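Local atomic coordinates of ribokinase (Cryptococcus neoformans var. grubii serotype A, PDB entry 6CW5), a protein that probably catalyses the magnesium-dependent transfer of a phosphoryl group from ATP to O-5 of D-ribose, giving D-ribose 5-phosphate and ADP. Residues 143-148 and 174-179; 168-173 and 190-195; 180-185 and 204-209. One frame throughout, in Å; residues are numbered along the deposited sequence.

Along the chain, strand 140-143 runs into the loop that begins contact 1; helix 149-161 and strand 167-170 follow before residues 174-179 come back to close it. Contact 2 opens inside that span, at 168-173, and closes only at 190-195, so the two cross. Contact 3 starts at 180-185, after contact 1 is complete, and closes at 204-209, again crossing contact 2. Contact 2 joins neighbouring parallel strands of the central sheet, contact 1 ties the loop after strand 140-143 to the approach to helix 178-183, and contact 3 binds that helix to the end of helix 196-205. Leu176 and Leu181 pack together between contacts 1 and 3, Phe170 and Phe184 between contacts 2 and 3.

Contact 1 of 3, residues 143-148 and 174-179; sequences VQNEVP and PMLTPA
The carbonyl O of Pro174 accepts a hydrogen bond of 2.9 Å from Asn145 ND2, the one polar bond between 143-148 and 174-179. It joins two loops at the C-terminal ends of parallel strands in the Rossmann-like domain of this PfkB-family kinase, where the predicted ribose site lies. The N-H points well at the oxygen (161°), and the acceptor lies in the Asn145 amide plane, while the donor is tilted from the carbonyl plane of Pro174. Asparagine suits the place: chi1 (-167°) sets CG anti to the backbone N, and the short side chain, which starts out toward the other loop, ends in an N-H donor within reach of Pro174 O. The same amide also rests against a hydrophobic neighbour: Leu176 crosses it obliquely, and Leu176 CD1 lies 3.4 Å from Asn145 ND2 and also close to Asn145 CG. Leu176, buried and touching Leu149 of helix 149-161, thus gives the amide an apolar flank.

Pro174 follows a cis peptide bond. Its ring meets the other loop through CD, which lies 3.3 Å from the carbonyl O of Asn145, and its ring and the Glu146 chain cross at about a right angle. Beyond CG the Glu146 chain is extended (chi2 -175°), carrying the carboxylate onward from that apolar contact. There OE1 accepts a hydrogen bond from Lys51 N and pairs with Ser20 OG, and OE2 is hydrogen-bonded to a glycerol, probably from the crystallisation liquor; Glu146 is itself predicted to bind the substrate. The proline touches the aliphatic part of the chain, with Glu146 CG 3.5 Å from Pro174 CD.

Contact 2 of 3, residues 168-173 and 190-195; sequences SVFNPS and SWLIVN
Ser190 meets Ser168 at the start of a parallel strand pair, the two strands of a beta-alpha-beta unit in the central sheet, with helix 178-183 in the crossover between them. The two serines reciprocate: Ser168 N donates to Ser190 OG at 2.9 Å, and Ser190 N donates to Ser168 OG at 3.0 Å. Small hydroxyl side chains suit this end because each can reach back to a backbone N-H of the other segment; Ser168 OG sits between its own backbone N and carbonyl carbon (chi1 51°) and also pairs with His188 O.

From Trp191 onward regular parallel bonding takes over. Trp191 N binds Ser168 O, and Trp191 O accepts from Phe170 N. The indole is turned to Phe287, which it meets edge-to-face, leaving CB to touch Val169 CG2. On the other face of the sheet Leu192 lies side by side with Phe170, both pointing the same way, with Leu192 CD1 4.1 Å from Phe170 CD2; that methyl also reaches Pro172 CD.

Ile193 returns to the face of Val169, where its CD1 packs on Val169 CG1 at 3.6 Å beneath helix 279-292. Its N donates almost straight to Phe170 O (176°). Beyond that, Pro172 has no N-H with which to prolong the pairing, and the side chain of Asn171 supplies a donor instead: Asn171 ND2 stands above the carbonyl plane of Ile193, 2.9 Å from Ile193 O. Val194 follows, its CG1 3.7 Å from Pro172 CG, the two side chains crossing at about a right angle. Asn195, a residue seen to bind ADP in this protein although no nucleotide is bound to this chain, caps the following helix, its OD1 accepting from Glu198 N.

Contact 3 of 3, residues 180-185 and 204-209; sequences QLREFP and LAFGSS
The C-terminal end of helix 196-205 is held against helix 178-183 by Arg182, whose NH1 donates to the carbonyl O of Ala205 at 2.9 Å. The bond is favourably disposed on both sides: the N-H points at the oxygen at 160°, the oxygen lies in the guanidinium plane, and NH1 sits on a lone pair in the carbonyl plane. Chi3 (-73°) turns NE out of the extended course of the chain; NH1 ends beside the helix terminus, while CD and CG of Arg182 also lie beside Ala205 O, CD at 3.4 Å. A positive group at the carbonyl end of a helix would be expected to interact well with the helix dipole.

Helix 196-205 ends here in a Schellman motif. Gly207, at positive phi, is its C-prime residue, with Ser208 N bonded to Leu203 O and Gly207 N to Leu204 O; with no CB, Gly207 takes this positive phi without crowding the carbonyl O of Phe206. Phe206, the first residue to leave the helical angles, sends its ring to the neighbouring helix.

That ring approaches by its edge. Phe206 CE1 lies 3.6 Å from Leu181 O, near the ring plane, and 3.8 Å from Leu181 CB, while Arg182 N also borders the edge. The carbonyl O of Leu181 additionally accepts from Trp186 NE1. The side chains of Arg182 and Phe206 run past one another, pointing opposite ways, with guanidinium and ring planes 65° apart; their nearest approach is Arg182 CG to the rim atom Phe206 CD1, 3.9 Å. Alanine suits position 205, where its methyl points toward the other helix: Ala205 CB touches Leu181 CD1 at 3.8 Å.

Contact 1 of 3, residues 143-148 and 174-179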
# COMPACT_ATOMS: atom_id res chain seq x y z
N VAL A 143 10.00 -5.37 8.93
CA VAL A 143 9.74 -4.43 7.85
C VAL A 143 10.75 -3.29 7.96
O VAL A 143 11.31 -3.02 9.02
CB VAL A 143 8.30 -3.85 7.84
CG1 VAL A 143 7.31 -4.86 7.20
CG2 VAL A 143 7.85 -3.47 9.26
N GLN A 144 11.01 -2.65 6.82
CA GLN A 144 11.90 -1.49 6.78
C GLN A 144 11.21 -0.46 5.92
O GLN A 144 9.98 -0.38 5.96
CB GLN A 144 13.28 -1.85 6.22
CG GLN A 144 13.87 -3.14 6.87
CD GLN A 144 13.42 -4.39 6.13
OE1 GLN A 144 13.07 -4.32 4.94
NE2 GLN A 144 13.42 -5.53 6.83
N ASN A 145 11.96 0.30 5.11
CA ASN A 145 11.26 1.30 4.31
C ASN A 145 11.81 1.38 2.90
O ASN A 145 11.81 2.46 2.30
CB ASN A 145 11.31 2.69 4.97
CG ASN A 145 10.31 3.69 4.34
OD1 ASN A 145 9.18 3.32 4.01
ND2 ASN A 145 10.74 4.96 4.17
N GLU A 146 12.26 0.27 2.33
CA GLU A 146 12.78 0.28 0.96
C GLU A 146 11.79 -0.29 -0.05
O GLU A 146 12.19 -0.57 -1.19
CB GLU A 146 14.10 -0.50 0.87
CG GLU A 146 15.25 0.21 1.59
CD GLU A 146 16.61 -0.45 1.43
OE1 GLU A 146 16.70 -1.67 1.13
OE2 GLU A 146 17.62 0.27 1.66
N VAL A 147 10.53 -0.50 0.35
CA VAL A 147 9.44 -0.89 -0.53
C VAL A 147 8.34 0.14 -0.36
O VAL A 147 8.49 1.03 0.50
CB VAL A 147 8.97 -2.33 -0.23
CG1 VAL A 147 10.19 -3.26 -0.30
CG2 VAL A 147 8.29 -2.42 1.16
N PRO A 148 7.24 0.10 -1.14
CA PRO A 148 6.25 1.18 -1.05
C PRO A 148 5.69 1.23 0.36
O PRO A 148 5.37 0.19 0.94
CB PRO A 148 5.15 0.76 -2.04
CG PRO A 148 5.90 -0.07 -3.07
CD PRO A 148 6.91 -0.83 -2.25
N PRO A 174 15.10 3.70 4.28
CA PRO A 174 15.49 5.10 4.54
C PRO A 174 14.44 5.82 5.36
O PRO A 174 13.34 5.32 5.45
CB PRO A 174 15.57 5.70 3.13
CG PRO A 174 14.65 4.79 2.28
CD PRO A 174 14.88 3.42 2.85
N MET A 175 14.77 6.98 5.95
CA MET A 175 13.83 7.63 6.86
C MET A 175 12.56 8.08 6.13
O MET A 175 12.60 8.52 4.97
CB MET A 175 14.53 8.83 7.54
CG MET A 175 13.69 9.56 8.61
SD MET A 175 12.91 8.51 9.81
CE MET A 175 14.35 7.68 10.54
N LEU A 176 11.43 7.95 6.83
CA LEU A 176 10.12 8.40 6.39
C LEU A 176 10.05 9.92 6.50
O LEU A 176 10.82 10.53 7.24
CB LEU A 176 9.01 7.75 7.25
CG LEU A 176 8.74 6.25 6.98
CD1 LEU A 176 9.92 5.38 7.40
CD2 LEU A 176 7.48 5.81 7.76
N THR A 177 9.11 10.54 5.75
CA THR A 177 8.91 11.97 5.90
C THR A 177 8.31 12.25 7.28
O THR A 177 7.71 11.37 7.90
CB THR A 177 8.00 12.54 4.81
OG1 THR A 177 6.63 12.15 5.05
CG2 THR A 177 8.40 12.05 3.43
N PRO A 178 8.46 13.48 7.79
CA PRO A 178 7.91 13.75 9.13
C PRO A 178 6.42 13.50 9.19
O PRO A 178 5.92 12.93 10.17
CB PRO A 178 8.29 15.23 9.37
CG PRO A 178 9.61 15.36 8.61
CD PRO A 178 9.39 14.53 7.34
N ALA A 179 5.67 13.87 8.14
CA ALA A 179 4.23 13.61 8.18
C ALA A 179 3.95 12.10 8.20
O ALA A 179 3.05 11.63 8.92
CB ALA A 179 3.55 14.29 6.99

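Contact 2 of 3, residues 168-173 and 190-195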
# COMPACT_ATOMS: atom_id res chain seq x y z
N SER A 168 5.97 -7.55 15.70
CA SER A 168 6.44 -6.83 14.53
C SER A 168 7.62 -5.95 14.90
O SER A 168 7.65 -5.35 15.98
CB SER A 168 5.33 -5.98 13.93
OG SER A 168 4.76 -5.20 14.97
N VAL A 169 8.58 -5.83 13.98
CA VAL A 169 9.85 -5.15 14.20
C VAL A 169 10.09 -4.25 13.00
O VAL A 169 10.02 -4.73 11.86
CB VAL A 169 11.00 -6.16 14.38
CG1 VAL A 169 12.31 -5.45 14.61
CG2 VAL A 169 10.71 -7.11 15.53
N PHE A 170 10.32 -2.96 13.24
CA PHE A 170 10.41 -1.99 12.14
C PHE A 170 11.71 -1.22 12.24
O PHE A 170 12.09 -0.78 13.33
CB PHE A 170 9.22 -1.05 12.24
CG PHE A 170 9.23 0.11 11.26
CD1 PHE A 170 9.36 -0.09 9.90
CD2 PHE A 170 8.98 1.40 11.73
CE1 PHE A 170 9.29 0.98 9.01
CE2 PHE A 170 8.94 2.47 10.86
CZ PHE A 170 9.08 2.26 9.49
N ASN A 171 12.38 -1.05 11.11
CA ASN A 171 13.61 -0.25 11.01
C ASN A 171 13.35 0.83 9.97
O ASN A 171 13.23 0.52 8.77
CB ASN A 171 14.76 -1.19 10.62
CG ASN A 171 16.09 -0.49 10.37
OD1 ASN A 171 16.83 -0.89 9.46
ND2 ASN A 171 16.45 0.49 11.21
N PRO A 172 13.18 2.10 10.36
CA PRO A 172 12.74 3.11 9.36
C PRO A 172 13.87 3.60 8.47
O PRO A 172 14.40 4.71 8.61
CB PRO A 172 12.18 4.23 10.23
CG PRO A 172 13.02 4.12 11.56
CD PRO A 172 13.26 2.64 11.74
N SER A 173 14.25 2.75 7.52
CA SER A 173 15.39 3.03 6.64
C SER A 173 14.99 2.73 5.20
O SER A 173 14.63 1.59 4.88
CB SER A 173 16.60 2.19 7.03
OG SER A 173 17.66 2.42 6.09
N SER A 190 5.56 -3.86 17.56
CA SER A 190 6.12 -4.36 18.81
C SER A 190 7.47 -3.75 19.13
O SER A 190 7.76 -3.45 20.30
CB SER A 190 6.26 -5.88 18.78
OG SER A 190 5.09 -6.52 18.29
N TRP A 191 8.34 -3.61 18.12
CA TRP A 191 9.71 -3.15 18.32
C TRP A 191 10.12 -2.16 17.24
O TRP A 191 9.94 -2.44 16.05
CB TRP A 191 10.71 -4.30 18.30
CG TRP A 191 10.66 -5.15 19.53
CD1 TRP A 191 10.02 -6.35 19.69
CD2 TRP A 191 11.29 -4.86 20.77
NE1 TRP A 191 10.23 -6.82 20.98
CE2 TRP A 191 11.01 -5.91 21.66
CE3 TRP A 191 12.09 -3.79 21.22
CZ2 TRP A 191 11.49 -5.94 22.97
CZ3 TRP A 191 12.57 -3.82 22.52
CH2 TRP A 191 12.26 -4.89 23.38
N LEU A 192 10.70 -1.04 17.65
CA LEU A 192 11.34 -0.11 16.74
C LEU A 192 12.85 -0.26 16.90
O LEU A 192 13.36 -0.20 18.02
CB LEU A 192 10.92 1.33 17.06
CG LEU A 192 11.72 2.47 16.40
CD1 LEU A 192 11.35 2.55 14.89
CD2 LEU A 192 11.42 3.81 17.09
N ILE A 193 13.57 -0.42 15.79
CA ILE A 193 15.03 -0.47 15.79
C ILE A 193 15.54 0.75 15.03
O ILE A 193 15.26 0.90 13.83
CB ILE A 193 15.58 -1.76 15.16
CG1 ILE A 193 15.01 -2.99 15.85
CG2 ILE A 193 17.11 -1.78 15.31
CD1 ILE A 193 15.65 -4.29 15.31
N VAL A 194 16.30 1.59 15.72
CA VAL A 194 16.88 2.81 15.14
C VAL A 194 18.33 2.94 15.61
O VAL A 194 18.73 2.35 16.61
CB VAL A 194 16.11 4.08 15.56
CG1 VAL A 194 14.76 4.13 14.83
CG2 VAL A 194 15.90 4.13 17.11
N ASN A 195 19.11 3.76 14.88
CA ASN A 195 20.35 4.30 15.43
C ASN A 195 20.07 5.69 16.00
O ASN A 195 18.94 6.18 15.91
CB ASN A 195 21.46 4.32 14.36
CG ASN A 195 21.09 5.16 13.13
OD1 ASN A 195 20.49 6.22 13.26
ND2 ASN A 195 21.44 4.68 11.93

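Contact 3 of 3, residues 180-185 and 204-209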
# COMPACT_ATOMS: atom_id res chain seq x y z
N GLN A 180 4.70 11.33 7.43
CA GLN A 180 4.51 9.88 7.46
C GLN A 180 4.79 9.32 8.85
O GLN A 180 4.07 8.44 9.32
CB GLN A 180 5.42 9.22 6.44
CG GLN A 180 4.95 9.45 5.02
CD GLN A 180 5.99 9.06 3.99
OE1 GLN A 180 7.16 8.78 4.31
NE2 GLN A 180 5.56 9.02 2.73
N LEU A 181 5.85 9.80 9.52
CA LEU A 181 6.13 9.34 10.88
C LEU A 181 4.97 9.69 11.81
O LEU A 181 4.54 8.85 12.62
CB LEU A 181 7.44 9.96 11.39
CG LEU A 181 8.69 9.52 10.62
CD1 LEU A 181 9.85 10.45 11.05
CD2 LEU A 181 9.01 8.06 10.95
N ARG A 182 4.43 10.90 11.70
CA ARG A 182 3.35 11.30 12.60
C ARG A 182 2.07 10.52 12.36
O ARG A 182 1.25 10.41 13.29
CB ARG A 182 3.05 12.79 12.46
CG ARG A 182 4.16 13.67 12.97
CD ARG A 182 3.76 15.16 12.91
NE ARG A 182 3.74 15.70 11.55
CZ ARG A 182 4.75 16.36 11.00
NH1 ARG A 182 5.90 16.52 11.67
NH2 ARG A 182 4.64 16.84 9.78
N GLU A 183 1.89 9.94 11.18
CA GLU A 183 0.66 9.22 10.87
C GLU A 183 0.83 7.71 10.92
O GLU A 183 -0.13 6.98 10.68
CB GLU A 183 0.17 9.64 9.47
CG GLU A 183 -0.34 11.09 9.47
CD GLU A 183 -0.26 11.76 8.11
OE1 GLU A 183 -0.38 11.04 7.09
OE2 GLU A 183 -0.05 13.00 8.08
N PHE A 184 2.05 7.26 11.18
CA PHE A 184 2.36 5.83 11.19
C PHE A 184 1.62 5.12 12.32
O PHE A 184 1.44 5.67 13.41
CB PHE A 184 3.88 5.69 11.32
CG PHE A 184 4.42 4.34 10.98
CD1 PHE A 184 4.79 4.03 9.67
CD2 PHE A 184 4.62 3.40 11.98
CE1 PHE A 184 5.32 2.79 9.35
CE2 PHE A 184 5.17 2.14 11.67
CZ PHE A 184 5.50 1.84 10.36
N PRO A 185 1.11 3.89 12.07
CA PRO A 185 0.31 3.18 13.08
C PRO A 185 1.19 2.51 14.13
O PRO A 185 1.31 1.29 14.20
CB PRO A 185 -0.47 2.17 12.23
CG PRO A 185 0.51 1.83 11.13
CD PRO A 185 1.17 3.16 10.78
N LEU A 204 12.30 14.78 16.29
CA LEU A 204 12.11 16.05 15.60
C LEU A 204 10.76 16.09 14.89
O LEU A 204 10.08 17.12 14.90
CB LEU A 204 13.23 16.29 14.58
CG LEU A 204 14.58 16.79 15.07
CD1 LEU A 204 15.59 16.81 13.92
CD2 LEU A 204 14.42 18.16 15.68
N ALA A 205 10.37 14.98 14.25
CA ALA A 205 9.08 14.97 13.57
C ALA A 205 7.94 15.07 14.57
O ALA A 205 6.84 15.51 14.20
CB ALA A 205 8.95 13.70 12.71
N PHE A 206 8.16 14.66 15.81
CA PHE A 206 7.12 14.62 16.82
C PHE A 206 7.13 15.87 17.70
O PHE A 206 6.53 15.88 18.78
CB PHE A 206 7.27 13.36 17.70
CG PHE A 206 7.05 12.07 16.92
CD1 PHE A 206 6.52 12.12 15.63
CD2 PHE A 206 7.34 10.83 17.51
CE1 PHE A 206 6.32 10.95 14.90
CE2 PHE A 206 7.12 9.65 16.80
CZ PHE A 206 6.62 9.72 15.50
N GLY A 207 7.81 16.92 17.25
CA GLY A 207 7.73 18.21 17.89
C GLY A 207 8.72 18.43 19.02
O GLY A 207 8.69 19.50 19.65
N SER A 208 9.59 17.46 19.27
CA SER A 208 10.60 17.60 20.32
C SER A 208 11.75 18.47 19.83
O SER A 208 12.00 18.57 18.62
CB SER A 208 11.10 16.21 20.71
OG SER A 208 12.08 16.27 21.74
N SER A 209 12.43 19.12 20.77
CA SER A 209 13.73 19.70 20.42
C SER A 209 14.89 18.77 20.74
O SER A 209 16.04 19.10 20.40
CB SER A 209 13.93 21.03 21.14
OG SER A 209 13.85 20.80 22.53